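Local coordinates for protein proline dehydrogenase (Bradyrhizobium japonicum USDA 110, PDB 3HAZ) that probably oxidises proline to glutamate in two steps, with an FAD-dependent proline dehydrogenase and an NAD-dependent aldehyde dehydrogenase in one chain, at residues 735-740 against 759-764; 793-798 against 945-950; 905-910 against 932-937; 914-919 against 954-959. All coordinates share one frame; numbering follows the deposited sequence.

How the contacts relate
All four contacts lie in the aldehyde dehydrogenase part. Going along the chain, contact 1 comes first: it closes a short loop around helix 737-749 and joins the turn after strand 730-734 and the start of that helix to the end of strand 757-760, where NAD binds. Contact 2 then opens at 793-798 and closes a long loop at 945-950, tying the turn of the predicted catalytic cysteine to the loop after strand 939-942. Contact 3, between the helices before and after strand 917-921 in the chain, is nested inside that loop. Contact 4 opens at 914-919, between the two halves of contact 3, and closes at 954-959, beyond contact 2, so it crosses both. Contacts 1, 2 and 4 all touch NAD.

Contact 1 of 4, residues 735-740 against 759-764; sequences GSTEVA and AETGGI. With NAD (nicotinamide-adenine-dinucleotide), chain D.
T761 puts OG1 in the crowded position, between its own backbone N and carbonyl carbon, and each of its side-chain atoms finds something in 735-740. CB sits 3.3 Å from T737 OG1, the two threonines crossing at about a right angle. OG1 turns to the same T737 hydroxyl, but each of these hydroxyls has its hydrogen bond with the carbonyl O of L961. CG2, anti to the carbonyl carbon, dips in beside the helix start, 3.2 Å from G735 O, and carries on against A740 CB, which also meets A759 CB. The backbones join once: G735 N donates to E760 O at 3.1 Å, and the donor lies nearly along the C=O axis (168°). This is the beta-alpha-beta unit of strand 730-734, helix 737-749 and strand 757-760 in the NAD-binding domain, with the cofactor laid across the first turn of the helix. S736 is the N-cap: OG accepts from V739 N and makes a very short bond of 2.5 Å to NAD O1A, which S736 N also donates to. An alanine here would lose both OG bonds and would probably loosen the helix start and the grip on the phosphate. V739 CG1 presses on the adenine, 3.4 Å from NAD C5A. At the other end of the cofactor T761 O receives the carboxamide N7N at 2.8 Å. Between the two ends, a side chain on G735 would run into NAD C5B, and G762 CA lies 3.1 Å from NAD O2D.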
# COMPACT_ATOMS: atom_id res chain seq x y z
N GLY A 735 -1.14 0.31 -49.57
CA GLY A 735 -1.59 0.18 -50.95
C GLY A 735 -1.43 -1.23 -51.48
O GLY A 735 -1.45 -2.20 -50.71
N SER A 736 -1.25 -1.35 -52.79
CA SER A 736 -1.21 -2.66 -53.42
C SER A 736 0.09 -3.40 -53.12
O SER A 736 1.17 -2.79 -53.08
CB SER A 736 -1.39 -2.53 -54.93
OG SER A 736 -0.20 -2.06 -55.54
N THR A 737 -0.02 -4.71 -52.92
CA THR A 737 1.14 -5.55 -52.68
C THR A 737 2.20 -5.34 -53.76
O THR A 737 3.40 -5.35 -53.48
CB THR A 737 0.76 -7.04 -52.63
OG1 THR A 737 -0.27 -7.24 -51.65
CG2 THR A 737 1.96 -7.89 -52.28
N GLU A 738 1.74 -5.11 -54.98
CA GLU A 738 2.64 -4.96 -56.12
C GLU A 738 3.45 -3.67 -56.04
O GLU A 738 4.65 -3.65 -56.32
CB GLU A 738 1.86 -5.02 -57.43
N VAL A 739 2.78 -2.58 -55.68
CA VAL A 739 3.46 -1.30 -55.56
C VAL A 739 4.47 -1.32 -54.40
O VAL A 739 5.55 -0.74 -54.49
CB VAL A 739 2.46 -0.13 -55.42
CG1 VAL A 739 3.18 1.14 -54.99
CG2 VAL A 739 1.71 0.08 -56.74
N ALA A 740 4.13 -2.01 -53.31
CA ALA A 740 5.04 -2.11 -52.17
C ALA A 740 6.37 -2.74 -52.57
O ALA A 740 7.43 -2.24 -52.21
CB ALA A 740 4.39 -2.88 -51.02
N ALA A 759 4.88 -1.41 -44.81
CA ALA A 759 4.01 -1.58 -45.95
C ALA A 759 2.82 -2.47 -45.60
O ALA A 759 2.98 -3.64 -45.25
CB ALA A 759 4.78 -2.16 -47.14
N GLU A 760 1.64 -1.89 -45.68
CA GLU A 760 0.41 -2.61 -45.39
C GLU A 760 -0.31 -2.77 -46.71
O GLU A 760 -0.60 -1.79 -47.39
CB GLU A 760 -0.43 -1.85 -44.37
CG GLU A 760 0.38 -1.40 -43.14
CD GLU A 760 0.92 -2.58 -42.32
OE1 GLU A 760 0.11 -3.25 -41.64
OE2 GLU A 760 2.15 -2.83 -42.36
N THR A 761 -0.56 -4.02 -47.08
CA THR A 761 -1.05 -4.32 -48.41
C THR A 761 -2.34 -5.16 -48.33
O THR A 761 -2.96 -5.24 -47.27
CB THR A 761 0.05 -4.96 -49.28
OG1 THR A 761 0.72 -5.99 -48.52
CG2 THR A 761 1.10 -3.91 -49.66
N GLY A 762 -2.73 -5.76 -49.44
CA GLY A 762 -4.05 -6.36 -49.51
C GLY A 762 -4.23 -7.66 -48.75
O GLY A 762 -3.45 -8.00 -47.86
N GLY A 763 -5.29 -8.39 -49.10
CA GLY A 763 -5.51 -9.72 -48.57
C GLY A 763 -6.55 -10.45 -49.40
O GLY A 763 -7.30 -9.83 -50.16
N ILE A 764 -6.58 -11.76 -49.26
CA ILE A 764 -7.70 -12.57 -49.73
C ILE A 764 -8.31 -13.14 -48.45
O ILE A 764 -7.96 -14.24 -48.01
CB ILE A 764 -7.25 -13.66 -50.73
CG1 ILE A 764 -6.48 -13.00 -51.88
CG2 ILE A 764 -8.46 -14.45 -51.25
CD1 ILE A 764 -5.99 -13.96 -52.95
PA NAD D . -2.06 1.29 -54.93
O1A NAD D . -0.82 0.23 -54.83
O2A NAD D . -2.69 1.20 -56.26
O5B NAD D . -1.43 2.82 -54.70
C5B NAD D . -1.61 3.45 -53.44
C4B NAD D . -0.64 4.63 -53.26
O4B NAD D . 0.74 4.40 -53.74
C3B NAD D . -1.04 5.95 -54.04
O3B NAD D . -1.05 7.18 -53.37
C2B NAD D . -0.25 5.79 -55.33
O2B NAD D . -0.27 6.81 -56.30
C1B NAD D . 1.03 5.32 -54.79
N9A NAD D . 1.84 4.66 -55.83
C8A NAD D . 1.40 4.03 -56.95
N7A NAD D . 2.54 3.54 -57.65
C5A NAD D . 3.69 3.89 -56.91
C6A NAD D . 5.05 3.66 -57.13
N6A NAD D . 5.47 2.93 -58.32
N1A NAD D . 5.97 4.12 -56.24
C2A NAD D . 5.56 4.81 -55.11
N3A NAD D . 4.23 5.03 -54.89
C4A NAD D . 3.29 4.57 -55.80
O3 NAD D . -3.17 1.01 -53.71
PN NAD D . -4.70 1.68 -53.81
O1N NAD D . -5.35 1.32 -55.30
O2N NAD D . -4.63 3.13 -53.63
O5D NAD D . -5.69 1.04 -52.63
C5D NAD D . -6.11 -0.31 -52.72
C4D NAD D . -5.12 -1.29 -52.06
O4D NAD D . -4.50 -0.85 -50.78
C3D NAD D . -5.54 -2.80 -51.78
O3D NAD D . -4.79 -3.84 -52.36
C2D NAD D . -5.70 -2.76 -50.25
O2D NAD D . -6.04 -3.92 -49.51
C1D NAD D . -4.56 -1.92 -49.86
N1N NAD D . -4.81 -1.39 -48.51
C2N NAD D . -4.32 -2.08 -47.39
C3N NAD D . -4.59 -1.56 -46.05
C7N NAD D . -4.05 -2.32 -44.83
O7N NAD D . -4.08 -1.80 -43.77
N7N NAD D . -3.37 -3.59 -44.99
C4N NAD D . -5.38 -0.32 -45.88
C5N NAD D . -5.86 0.37 -47.00
C6N NAD D . -5.59 -0.15 -48.36

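Contact 2 of 4, residues 793-798 against 945-950; sequences RCSALR and NMIGAV. With NAD (nicotinamide-adenine-dinucleotide), chain D; SO4 (sulfate ion), chain E.
Segment 793-798 carries two guanidinium groups. That of R793 has I947 CD1 over one face, 3.8 Å above the plane and shifted toward the rim, and a bound sulfate at its edge, in plane. That of R798 has A796 CB over the centre of one face, a packing within the segment. R793 reaches out with its chain extended from CG to NE, so that NH1 donates to sulfate O3 at 2.8 Å while NH2 forms a salt bridge with D606. O3 is gripped twice more: by S795 OG, also at 2.8 Å, and by G948 N on a nearly straight bond (169°). O1 takes A949 N. The positive phi of G948 suits glycine. This is the aldehyde dehydrogenase active site: C794, the predicted catalytic cysteine, sits in the type I turn from R793 to A796, with SG, in one of its two conformers, 3.3 Å from NAD C4N on the nicotinamide. The sulfate is probably from the crystallisation liquor; its place is consistent with that of the substrate carboxylate in related glutamate semialdehyde dehydrogenases. Behind it S795 OG touches I947 CG2 at 3.5 Å, and S795 CB lies against M946 O. I947 holds its place partly through an Asx turn, its N donating to N945 OD1. Deeper in, M946 bends at chi3 (56°) to bring SD across L797, 3.9 Å from CD1, at an oblique crossing. M946 also packs on N765 and M767 of strand 765-769.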
# COMPACT_ATOMS: atom_id res chain seq x y z
N ARG A 793 -12.72 -2.28 -48.62
CA ARG A 793 -11.89 -2.30 -47.42
C ARG A 793 -10.89 -3.42 -47.57
O ARG A 793 -11.19 -4.46 -48.13
CB ARG A 793 -12.74 -2.55 -46.18
CG ARG A 793 -13.80 -1.52 -45.91
CD ARG A 793 -14.64 -1.94 -44.70
NE ARG A 793 -15.64 -0.94 -44.36
CZ ARG A 793 -15.56 -0.13 -43.31
NH1 ARG A 793 -14.52 -0.21 -42.49
NH2 ARG A 793 -16.52 0.75 -43.06
N CYS A 794 -9.69 -3.22 -47.05
CA CYS A 794 -8.63 -4.22 -47.12
C CYS A 794 -8.97 -5.43 -46.27
O CYS A 794 -8.53 -6.55 -46.55
CB CYS A 794 -7.31 -3.61 -46.65
SG CYS A 794 -7.43 -2.74 -45.07
N SER A 795 -9.75 -5.19 -45.22
CA SER A 795 -10.16 -6.24 -44.28
C SER A 795 -11.35 -7.06 -44.78
O SER A 795 -11.76 -8.03 -44.14
CB SER A 795 -10.54 -5.60 -42.96
OG SER A 795 -11.60 -4.68 -43.17
N ALA A 796 -11.91 -6.66 -45.92
CA ALA A 796 -13.17 -7.22 -46.40
C ALA A 796 -13.12 -8.72 -46.63
O ALA A 796 -12.10 -9.27 -47.07
CB ALA A 796 -13.64 -6.51 -47.68
N LEU A 797 -14.24 -9.37 -46.35
CA LEU A 797 -14.40 -10.79 -46.61
C LEU A 797 -14.45 -11.06 -48.11
O LEU A 797 -15.26 -10.47 -48.83
CB LEU A 797 -15.67 -11.30 -45.93
CG LEU A 797 -16.04 -12.76 -46.22
CD1 LEU A 797 -14.93 -13.72 -45.79
CD2 LEU A 797 -17.34 -13.09 -45.52
N ARG A 798 -13.59 -11.97 -48.58
CA ARG A 798 -13.55 -12.33 -49.99
C ARG A 798 -13.92 -13.80 -50.20
O ARG A 798 -14.41 -14.17 -51.26
CB ARG A 798 -12.16 -12.06 -50.58
CG ARG A 798 -11.57 -10.71 -50.21
CD ARG A 798 -12.39 -9.57 -50.78
NE ARG A 798 -11.72 -8.27 -50.63
CZ ARG A 798 -12.29 -7.11 -50.92
NH1 ARG A 798 -11.62 -5.98 -50.76
NH2 ARG A 798 -13.54 -7.07 -51.38
N ASN A 945 -18.40 -9.44 -37.34
CA ASN A 945 -17.89 -9.09 -38.66
C ASN A 945 -16.37 -8.86 -38.64
O ASN A 945 -15.77 -8.75 -37.57
CB ASN A 945 -18.64 -7.90 -39.24
CG ASN A 945 -18.24 -6.59 -38.60
OD1 ASN A 945 -17.06 -6.35 -38.36
ND2 ASN A 945 -19.22 -5.75 -38.32
N MET A 946 -15.76 -8.79 -39.82
CA MET A 946 -14.30 -8.73 -39.94
C MET A 946 -13.75 -7.33 -40.19
O MET A 946 -12.57 -7.17 -40.49
CB MET A 946 -13.83 -9.66 -41.08
CG MET A 946 -14.11 -11.13 -40.85
SD MET A 946 -14.20 -12.10 -42.37
CE MET A 946 -12.61 -11.74 -43.12
N ILE A 947 -14.59 -6.31 -40.07
CA ILE A 947 -14.20 -4.97 -40.49
C ILE A 947 -14.29 -3.91 -39.38
O ILE A 947 -14.83 -4.16 -38.31
CB ILE A 947 -15.07 -4.50 -41.67
CG1 ILE A 947 -16.51 -4.30 -41.23
CG2 ILE A 947 -14.99 -5.50 -42.83
CD1 ILE A 947 -17.37 -3.60 -42.27
N GLY A 948 -13.73 -2.74 -39.66
CA GLY A 948 -13.85 -1.60 -38.76
C GLY A 948 -12.98 -1.67 -37.53
O GLY A 948 -13.41 -1.29 -36.44
N ALA A 949 -11.75 -2.15 -37.69
CA ALA A 949 -10.79 -2.22 -36.60
C ALA A 949 -10.75 -0.88 -35.87
O ALA A 949 -10.72 0.18 -36.50
CB ALA A 949 -9.42 -2.59 -37.11
N VAL A 950 -10.76 -0.93 -34.54
CA VAL A 950 -10.79 0.28 -33.73
C VAL A 950 -9.39 0.58 -33.18
O VAL A 950 -8.75 -0.29 -32.60
CB VAL A 950 -11.79 0.15 -32.57
CG1 VAL A 950 -11.69 1.36 -31.65
CG2 VAL A 950 -13.22 -0.00 -33.12
PA NAD D . -2.06 1.29 -54.93
O1A NAD D . -0.82 0.23 -54.83
O2A NAD D . -2.69 1.20 -56.26
O5B NAD D . -1.43 2.82 -54.70
C5B NAD D . -1.61 3.45 -53.44
C4B NAD D . -0.64 4.63 -53.26
O4B NAD D . 0.74 4.40 -53.74
C3B NAD D . -1.04 5.95 -54.04
O3B NAD D . -1.05 7.18 -53.37
C2B NAD D . -0.25 5.79 -55.33
O2B NAD D . -0.27 6.81 -56.30
C1B NAD D . 1.03 5.32 -54.79
N9A NAD D . 1.84 4.66 -55.83
C8A NAD D . 1.40 4.03 -56.95
N7A NAD D . 2.54 3.54 -57.65
C5A NAD D . 3.69 3.89 -56.91
C6A NAD D . 5.05 3.66 -57.13
N6A NAD D . 5.47 2.93 -58.32
N1A NAD D . 5.97 4.12 -56.24
C2A NAD D . 5.56 4.81 -55.11
N3A NAD D . 4.23 5.03 -54.89
C4A NAD D . 3.29 4.57 -55.80
O3 NAD D . -3.17 1.01 -53.71
PN NAD D . -4.70 1.68 -53.81
O1N NAD D . -5.35 1.32 -55.30
O2N NAD D . -4.63 3.13 -53.63
O5D NAD D . -5.69 1.04 -52.63
C5D NAD D . -6.11 -0.31 -52.72
C4D NAD D . -5.12 -1.29 -52.06
O4D NAD D . -4.50 -0.85 -50.78
C3D NAD D . -5.54 -2.80 -51.78
O3D NAD D . -4.79 -3.84 -52.36
C2D NAD D . -5.70 -2.76 -50.25
O2D NAD D . -6.04 -3.92 -49.51
C1D NAD D . -4.56 -1.92 -49.86
N1N NAD D . -4.81 -1.39 -48.51
C2N NAD D . -4.32 -2.08 -47.39
C3N NAD D . -4.59 -1.56 -46.05
C7N NAD D . -4.05 -2.32 -44.83
O7N NAD D . -4.08 -1.80 -43.77
N7N NAD D . -3.37 -3.59 -44.99
C4N NAD D . -5.38 -0.32 -45.88
C5N NAD D . -5.86 0.37 -47.00
C6N NAD D . -5.59 -0.15 -48.36
S SO4 E . -11.15 -1.75 -41.69
O1 SO4 E . -10.79 -2.71 -40.64
O2 SO4 E . -10.11 -1.76 -42.71
O3 SO4 E . -12.42 -2.12 -42.31
O4 SO4 E . -11.30 -0.43 -41.10

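Contact 3 of 4, residues 905-910 against 932-937; sequences VLRAIE and IDRVQV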
# COMPACT_ATOMS: atom_id res chain seq x y z
N VAL A 905 -9.26 -26.88 -45.74
CA VAL A 905 -9.66 -25.48 -45.72
C VAL A 905 -8.52 -24.60 -45.24
O VAL A 905 -8.25 -23.54 -45.80
CB VAL A 905 -10.87 -25.26 -44.80
CG1 VAL A 905 -11.09 -23.76 -44.55
CG2 VAL A 905 -12.13 -25.91 -45.39
N LEU A 906 -7.86 -25.04 -44.18
CA LEU A 906 -6.75 -24.31 -43.59
C LEU A 906 -5.55 -24.25 -44.54
O LEU A 906 -4.90 -23.21 -44.65
CB LEU A 906 -6.37 -24.92 -42.24
CG LEU A 906 -7.47 -24.79 -41.18
CD1 LEU A 906 -7.24 -25.74 -40.01
CD2 LEU A 906 -7.57 -23.35 -40.69
N ARG A 907 -5.27 -25.35 -45.24
CA ARG A 907 -4.24 -25.34 -46.28
C ARG A 907 -4.61 -24.36 -47.39
O ARG A 907 -3.76 -23.61 -47.87
CB ARG A 907 -4.02 -26.73 -46.86
CG ARG A 907 -3.38 -27.72 -45.91
CD ARG A 907 -2.79 -28.90 -46.68
NE ARG A 907 -2.53 -30.05 -45.82
CZ ARG A 907 -3.29 -31.15 -45.79
NH1 ARG A 907 -4.36 -31.24 -46.57
NH2 ARG A 907 -2.98 -32.15 -44.98
N ALA A 908 -5.87 -24.38 -47.81
CA ALA A 908 -6.34 -23.44 -48.83
C ALA A 908 -6.10 -21.98 -48.42
O ALA A 908 -5.77 -21.14 -49.25
CB ALA A 908 -7.82 -23.67 -49.11
N ILE A 909 -6.27 -21.69 -47.14
CA ILE A 909 -6.06 -20.33 -46.66
C ILE A 909 -4.56 -20.00 -46.62
O ILE A 909 -4.15 -18.91 -47.01
CB ILE A 909 -6.69 -20.12 -45.27
CG1 ILE A 909 -8.21 -20.30 -45.35
CG2 ILE A 909 -6.36 -18.73 -44.73
CD1 ILE A 909 -8.89 -20.41 -43.98
N GLU A 910 -3.76 -20.95 -46.16
CA GLU A 910 -2.31 -20.76 -46.06
C GLU A 910 -1.68 -20.56 -47.43
O GLU A 910 -0.65 -19.91 -47.56
CB GLU A 910 -1.66 -21.96 -45.38
CG GLU A 910 -1.94 -22.06 -43.90
CD GLU A 910 -1.46 -23.38 -43.32
OE1 GLU A 910 -1.46 -24.39 -44.07
OE2 GLU A 910 -1.09 -23.40 -42.13
N ILE A 932 -7.12 -20.63 -34.68
CA ILE A 932 -6.21 -19.56 -34.28
C ILE A 932 -4.77 -20.07 -34.20
O ILE A 932 -3.85 -19.42 -34.69
CB ILE A 932 -6.61 -18.94 -32.93
CG1 ILE A 932 -7.94 -18.19 -33.05
CG2 ILE A 932 -5.51 -18.01 -32.40
CD1 ILE A 932 -8.54 -17.81 -31.70
N ASP A 933 -4.59 -21.23 -33.58
CA ASP A 933 -3.27 -21.84 -33.43
C ASP A 933 -2.61 -22.04 -34.79
O ASP A 933 -1.40 -21.83 -34.94
CB ASP A 933 -3.39 -23.20 -32.74
CG ASP A 933 -2.06 -23.95 -32.70
OD1 ASP A 933 -1.22 -23.60 -31.84
OD2 ASP A 933 -1.86 -24.90 -33.50
N ARG A 934 -3.41 -22.44 -35.76
CA ARG A 934 -2.91 -22.85 -37.07
C ARG A 934 -2.52 -21.68 -37.99
O ARG A 934 -1.50 -21.75 -38.68
CB ARG A 934 -3.94 -23.73 -37.76
CG ARG A 934 -3.63 -24.04 -39.21
CD ARG A 934 -2.32 -24.79 -39.35
NE ARG A 934 -2.14 -25.28 -40.71
CZ ARG A 934 -2.54 -26.48 -41.13
NH1 ARG A 934 -2.34 -26.83 -42.39
NH2 ARG A 934 -3.14 -27.31 -40.29
N VAL A 935 -3.34 -20.64 -38.01
CA VAL A 935 -3.15 -19.54 -38.96
C VAL A 935 -2.27 -18.41 -38.42
O VAL A 935 -2.14 -18.23 -37.21
CB VAL A 935 -4.51 -18.97 -39.42
CG1 VAL A 935 -5.39 -20.08 -39.97
CG2 VAL A 935 -5.21 -18.26 -38.26
N GLN A 936 -1.67 -17.65 -39.33
CA GLN A 936 -0.76 -16.57 -38.94
C GLN A 936 -1.33 -15.18 -39.24
O GLN A 936 -0.65 -14.17 -39.09
CB GLN A 936 0.59 -16.74 -39.65
CG GLN A 936 1.59 -17.60 -38.89
CD GLN A 936 2.98 -17.56 -39.50
OE1 GLN A 936 3.23 -18.17 -40.54
NE2 GLN A 936 3.89 -16.84 -38.85
N VAL A 937 -2.59 -15.16 -39.66
CA VAL A 937 -3.30 -13.93 -40.01
C VAL A 937 -3.19 -12.85 -38.94
O VAL A 937 -3.20 -13.16 -37.75
CB VAL A 937 -4.79 -14.27 -40.25
CG1 VAL A 937 -5.56 -13.04 -40.66
CG2 VAL A 937 -4.89 -15.36 -41.31
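Two helices of the alpha/beta catalytic domain of the aldehyde dehydrogenase fold, 902-911 and 925-934, meet here through a side-on salt bridge. R934 carries it: CG is anti to the backbone N (chi1 171°), and a bend at chi2 turns the guanidinium back over the first helix. NE donates to E910 OE2 at 2.6 Å and NH1 to E910 OE1 at 3.1 Å. Both oxygens lie near the guanidinium plane, yet each is approached from above the carboxylate plane, since the two groups are inclined by 48°. L906 CB lies over the centre of one guanidinium face, 4.3 Å above it, and R907 CG rests 3.8 Å from R934 NH1. E903 is a second carboxylate partner of R934 NH1, which would partly offset the nearby charge of R907. An alanine in place of R934 would lose both bonds to E910 and would probably loosen the packing of the two helices at this exposed edge. Next to it, D933 forms a salt bridge with R568 of the second subunit. Farther in, L906 CD2 meets V935 CG1 at 4.0 Å. V935, just past the helix end, packs on L918 of strand 917-921 and I940 of strand 939-942, while I909 faces strands 765-769 and 797-803.

Contact 4 of 4, residues 914-919 against 954-959; sequences YGLTLG and QPFGGN. With NAD (nicotinamide-adenine-dinucleotide), chain D.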
# COMPACT_ATOMS: atom_id res chain seq x y z
N TYR A 914 -1.38 -14.57 -48.39
CA TYR A 914 -1.90 -13.40 -47.69
C TYR A 914 -2.22 -13.73 -46.23
O TYR A 914 -2.24 -14.90 -45.84
CB TYR A 914 -3.14 -12.85 -48.41
CG TYR A 914 -2.81 -12.21 -49.75
CD1 TYR A 914 -2.33 -10.91 -49.82
CD2 TYR A 914 -2.96 -12.92 -50.94
CE1 TYR A 914 -2.02 -10.32 -51.03
CE2 TYR A 914 -2.64 -12.33 -52.17
CZ TYR A 914 -2.18 -11.03 -52.20
OH TYR A 914 -1.86 -10.42 -53.40
N GLY A 915 -2.43 -12.71 -45.40
CA GLY A 915 -2.73 -12.94 -44.00
C GLY A 915 -3.17 -11.69 -43.27
O GLY A 915 -2.55 -11.28 -42.29
N LEU A 916 -4.25 -11.07 -43.74
CA LEU A 916 -4.73 -9.83 -43.16
C LEU A 916 -5.84 -10.08 -42.13
O LEU A 916 -5.60 -9.99 -40.92
CB LEU A 916 -5.20 -8.87 -44.25
CG LEU A 916 -5.48 -7.43 -43.80
CD1 LEU A 916 -4.32 -6.86 -42.99
CD2 LEU A 916 -5.76 -6.56 -45.02
N THR A 917 -7.05 -10.39 -42.59
CA THR A 917 -8.14 -10.73 -41.66
C THR A 917 -8.68 -12.14 -41.87
O THR A 917 -8.65 -12.68 -42.98
CB THR A 917 -9.32 -9.73 -41.72
OG1 THR A 917 -9.84 -9.67 -43.06
CG2 THR A 917 -8.88 -8.34 -41.29
N LEU A 918 -9.18 -12.72 -40.79
CA LEU A 918 -9.86 -14.01 -40.84
C LEU A 918 -11.07 -13.99 -39.91
O LEU A 918 -10.98 -13.57 -38.76
CB LEU A 918 -8.91 -15.13 -40.42
CG LEU A 918 -9.63 -16.47 -40.22
CD1 LEU A 918 -10.04 -17.07 -41.57
CD2 LEU A 918 -8.80 -17.45 -39.43
N GLY A 919 -12.21 -14.44 -40.43
CA GLY A 919 -13.41 -14.56 -39.62
C GLY A 919 -13.66 -16.00 -39.22
O GLY A 919 -13.47 -16.91 -40.03
N GLN A 954 -8.33 -2.93 -31.71
CA GLN A 954 -7.83 -3.94 -32.64
C GLN A 954 -6.65 -3.38 -33.43
O GLN A 954 -6.83 -2.85 -34.53
CB GLN A 954 -8.93 -4.41 -33.61
CG GLN A 954 -10.07 -5.17 -32.93
CD GLN A 954 -11.29 -4.31 -32.70
OE1 GLN A 954 -11.51 -3.33 -33.42
NE2 GLN A 954 -12.10 -4.68 -31.71
N PRO A 955 -5.44 -3.48 -32.86
CA PRO A 955 -4.26 -3.12 -33.67
C PRO A 955 -4.37 -3.87 -34.98
O PRO A 955 -4.58 -5.09 -34.97
CB PRO A 955 -3.09 -3.64 -32.83
CG PRO A 955 -3.60 -3.55 -31.41
CD PRO A 955 -5.07 -3.89 -31.49
N PHE A 956 -4.27 -3.16 -36.08
CA PHE A 956 -4.64 -3.71 -37.37
C PHE A 956 -3.45 -3.84 -38.31
O PHE A 956 -2.63 -2.93 -38.42
CB PHE A 956 -5.74 -2.86 -38.00
CG PHE A 956 -6.21 -3.40 -39.32
CD1 PHE A 956 -7.20 -4.37 -39.37
CD2 PHE A 956 -5.66 -2.94 -40.50
CE1 PHE A 956 -7.63 -4.88 -40.58
CE2 PHE A 956 -6.09 -3.44 -41.73
CZ PHE A 956 -7.08 -4.41 -41.76
N GLY A 957 -3.36 -4.97 -39.00
CA GLY A 957 -2.29 -5.19 -39.96
C GLY A 957 -1.91 -6.65 -40.04
O GLY A 957 -1.96 -7.38 -39.05
N GLY A 958 -1.50 -7.08 -41.23
CA GLY A 958 -1.27 -8.49 -41.47
C GLY A 958 0.17 -8.81 -41.81
O GLY A 958 1.03 -7.94 -41.72
N ASN A 959 0.41 -10.05 -42.19
CA ASN A 959 1.75 -10.49 -42.55
C ASN A 959 1.73 -11.25 -43.86
O ASN A 959 0.74 -11.22 -44.60
CB ASN A 959 2.35 -11.33 -41.43
CG ASN A 959 1.30 -12.13 -40.69
OD1 ASN A 959 1.01 -11.88 -39.52
ND2 ASN A 959 0.69 -13.09 -41.39
PA NAD D . -2.06 1.29 -54.93
O1A NAD D . -0.82 0.23 -54.83
O2A NAD D . -2.69 1.20 -56.26
O5B NAD D . -1.43 2.82 -54.70
C5B NAD D . -1.61 3.45 -53.44
C4B NAD D . -0.64 4.63 -53.26
O4B NAD D . 0.74 4.40 -53.74
C3B NAD D . -1.04 5.95 -54.04
O3B NAD D . -1.05 7.18 -53.37
C2B NAD D . -0.25 5.79 -55.33
O2B NAD D . -0.27 6.81 -56.30
C1B NAD D . 1.03 5.32 -54.79
N9A NAD D . 1.84 4.66 -55.83
C8A NAD D . 1.40 4.03 -56.95
N7A NAD D . 2.54 3.54 -57.65
C5A NAD D . 3.69 3.89 -56.91
C6A NAD D . 5.05 3.66 -57.13
N6A NAD D . 5.47 2.93 -58.32
N1A NAD D . 5.97 4.12 -56.24
C2A NAD D . 5.56 4.81 -55.11
N3A NAD D . 4.23 5.03 -54.89
C4A NAD D . 3.29 4.57 -55.80
O3 NAD D . -3.17 1.01 -53.71
PN NAD D . -4.70 1.68 -53.81
O1N NAD D . -5.35 1.32 -55.30
O2N NAD D . -4.63 3.13 -53.63
O5D NAD D . -5.69 1.04 -52.63
C5D NAD D . -6.11 -0.31 -52.72
C4D NAD D . -5.12 -1.29 -52.06
O4D NAD D . -4.50 -0.85 -50.78
C3D NAD D . -5.54 -2.80 -51.78
O3D NAD D . -4.79 -3.84 -52.36
C2D NAD D . -5.70 -2.76 -50.25
O2D NAD D . -6.04 -3.92 -49.51
C1D NAD D . -4.56 -1.92 -49.86
N1N NAD D . -4.81 -1.39 -48.51
C2N NAD D . -4.32 -2.08 -47.39
C3N NAD D . -4.59 -1.56 -46.05
C7N NAD D . -4.05 -2.32 -44.83
O7N NAD D . -4.08 -1.80 -43.77
N7N NAD D . -3.37 -3.59 -44.99
C4N NAD D . -5.38 -0.32 -45.88
C5N NAD D . -5.86 0.37 -47.00
C6N NAD D . -5.59 -0.15 -48.36
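Backbone packs on backbone so closely here that a side chain could not fit: the CA atoms of L916 and G958 are 4.1 Å apart, and a CB on G958 would run into both G915 O and L916 CA. G957 has backbone angles that by themselves call for glycine. The run PFGG in 954-959 belongs to the glycine-rich loop familiar from aldehyde dehydrogenases, and residues 956-959 run nearly opposite to 914-917, which lead into strand 917-921 (157° apart). N959 N donates to G915 O at 3.2 Å, coming from well above the carbonyl plane rather than along a lone pair. L916 does most of the side-chain work. With CG anti to the backbone N (chi1 -169°), CD1 lies 3.3 Å from G958 N and 3.9 Å from F956 CZ, while CD2 turns to the carboxamide N7N of NAD at 3.8 Å. Leucine and phenylalanine cross at about a right angle. The F956 ring presents its edge to the nicotinamide, CE2 lying 3.3 Å from NAD O7N with the carboxamide carbon in the ring plane, so the two residues together line the carboxamide end of the cofactor pocket. Beyond the ring, P955 O accepts from T982 OG1 of the second subunit. T917 gives its hydroxyl to a bond with S795 O, and its methyl CG2 rests 3.7 Å from F956 CE1.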